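Local coordinates for D,D-dipeptidase/D,D-carboxypeptidase (Enterococcus faecalis, PDB 4F78), which hydrolyses D,D-dipeptides as a zinc-dependent D,D-dipeptidase of vancomycin resistance and also acts as a D,D-carboxypeptidase, at the zinc ion site. Residues are numbered along the deposited sequence; one frame, centred on the assembly and turned at random.

The zinc ion site. Residues 73, 75, 107-108, 115, 165, 167-168. With ZN (zinc ion), chain B.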
loop_
_atom_site.group_PDB
_atom_site.type_symbol
_atom_site.label_atom_id
_atom_site.label_comp_id
_atom_site.label_asym_id
_atom_site.label_seq_id
_atom_site.Cartn_x
_atom_site.Cartn_y
_atom_site.Cartn_z
ATOM N N GLY A 73 -5.459 11.410 0.891
ATOM C CA GLY A 73 -5.399 10.173 0.112
ATOM C C GLY A 73 -4.363 10.395 -0.990
ATOM O O GLY A 73 -3.188 10.604 -0.687
ATOM N N ARG A 75 -2.065 12.285 -3.450
ATOM C CA ARG A 75 -1.478 13.634 -3.590
ATOM C C ARG A 75 -0.697 13.665 -4.883
ATOM O O ARG A 75 0.029 12.717 -5.201
ATOM C CB ARG A 75 -0.493 13.869 -2.452
ATOM C CG ARG A 75 -1.144 14.135 -1.090
ATOM C CD ARG A 75 -0.018 14.182 -0.054
ATOM N NE ARG A 75 -0.558 14.141 1.295
ATOM C CZ ARG A 75 0.162 13.852 2.361
ATOM N NH1 ARG A 75 1.466 13.619 2.239
ATOM N NH2 ARG A 75 -0.415 13.847 3.552
ATOM N N GLU A 107 4.210 7.455 -0.788
ATOM C CA GLU A 107 3.175 6.484 -1.189
ATOM C C GLU A 107 1.868 7.178 -1.524
ATOM O O GLU A 107 1.024 6.617 -2.248
ATOM C CB GLU A 107 2.817 5.532 -0.027
ATOM C CG GLU A 107 3.889 4.723 0.497
ATOM C CD GLU A 107 3.347 3.583 1.358
ATOM O OE1 GLU A 107 2.473 3.870 2.237
ATOM O OE2 GLU A 107 3.797 2.411 1.154
ATOM N N HIS A 108 1.637 8.377 -0.969
ATOM C CA HIS A 108 0.407 9.095 -1.343
ATOM C C HIS A 108 0.318 9.378 -2.822
ATOM O O HIS A 108 -0.789 9.512 -3.412
ATOM C CB HIS A 108 0.299 10.418 -0.552
ATOM C CG HIS A 108 -0.124 10.205 0.856
ATOM N ND1 HIS A 108 -1.455 10.081 1.221
ATOM C CD2 HIS A 108 0.600 10.025 1.989
ATOM C CE1 HIS A 108 -1.529 9.843 2.519
ATOM N NE2 HIS A 108 -0.305 9.819 3.004
ATOM N N ASP A 115 -4.313 8.605 4.887
ATOM C CA ASP A 115 -4.140 9.071 6.274
ATOM C C ASP A 115 -5.522 9.175 6.912
ATOM O O ASP A 115 -6.398 9.843 6.357
ATOM C CB ASP A 115 -3.473 10.460 6.276
ATOM C CG ASP A 115 -1.974 10.366 5.946
ATOM O OD1 ASP A 115 -1.448 9.214 6.006
ATOM O OD2 ASP A 115 -1.358 11.390 5.572
ATOM N N GLU A 165 3.945 6.294 12.567
ATOM C CA GLU A 165 2.684 7.022 12.270
ATOM C C GLU A 165 1.463 6.129 12.498
ATOM O O GLU A 165 1.137 5.246 11.680
ATOM C CB GLU A 165 2.691 7.603 10.828
ATOM C CG GLU A 165 3.907 8.530 10.552
ATOM C CD GLU A 165 3.948 9.127 9.146
ATOM O OE1 GLU A 165 3.121 8.744 8.269
ATOM O OE2 GLU A 165 4.795 10.042 8.922
ATOM N N TRP A 167 -1.424 6.770 11.873
ATOM C CA TRP A 167 -2.618 7.111 11.083
ATOM C C TRP A 167 -2.519 6.750 9.597
ATOM O O TRP A 167 -3.497 6.900 8.857
ATOM C CB TRP A 167 -2.861 8.622 11.215
ATOM C CG TRP A 167 -1.614 9.379 10.728
ATOM C CD1 TRP A 167 -1.239 9.610 9.405
ATOM C CD2 TRP A 167 -0.547 9.916 11.542
ATOM N NE1 TRP A 167 -0.032 10.282 9.372
ATOM C CE2 TRP A 167 0.413 10.482 10.665
ATOM C CE3 TRP A 167 -0.319 9.983 12.928
ATOM C CZ2 TRP A 167 1.577 11.114 11.130
ATOM C CZ3 TRP A 167 0.845 10.616 13.392
ATOM C CH2 TRP A 167 1.777 11.172 12.493
ATOM N N HIS A 168 -1.346 6.291 9.162
ATOM C CA HIS A 168 -1.052 6.091 7.736
ATOM C C HIS A 168 -1.126 4.626 7.358
ATOM O O HIS A 168 -0.356 3.789 7.852
ATOM C CB HIS A 168 0.340 6.682 7.405
ATOM C CG HIS A 168 0.777 6.505 5.976
ATOM N ND1 HIS A 168 1.100 7.573 5.173
ATOM C CD2 HIS A 168 1.017 5.392 5.241
ATOM C CE1 HIS A 168 1.483 7.142 3.988
ATOM N NE2 HIS A 168 1.451 5.816 4.000
HETATM ZN ZN ZN B . 0.475 9.672 5.087
HETATM O O HOH W 1 1.604 10.243 6.893
#
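Three stretches of chain converge on the zinc of this VanY-family catalytic centre: His108 from the 3-10 helix 107-110, Asp115 from strand 113-118, which follows after a short turn, and His168, first residue of strand 168-171, whose preceding loop also brings in Glu165 and Trp167. The histidines bind through different nitrogens. His108 uses NE2, 2.2 Å from ZN, with CG anti to its carbonyl carbon (chi1 -76°), whereas His168 uses ND1, its CG anti to the backbone N (chi1 178°). Asp115 binds asymmetrically, OD1 at 2.2 Å and OD2 at 2.6 Å from ZN; with water 1 the shell is near square pyramidal. Each ring's other nitrogen fixes its rotation. His108 ND1 donates in its ring plane to a lone pair of Gly73 O (2.6 Å, 161° at H), and His168 NE2 donates to the anti lone pair of Glu107 OE1 (2.8 Å), so the residue preceding one ligand orients the other. Arg75 lays its guanidinium over one face of His108, and its NH2 forms a salt bridge with Asp115 OD2 (3.3 Å), which may pull negative charge toward OD2. Residues 164-168 spell HEPWH, but loop and strand here replace the classical HExxH helix. Glu165 OE1 lies 2.5 Å from water 1, and the indole N-H of Trp167, at NE1, 3.0 Å from it. Glu165 is the family's catalytic base, placed to activate this zinc-bound water for D,D-peptide hydrolysis.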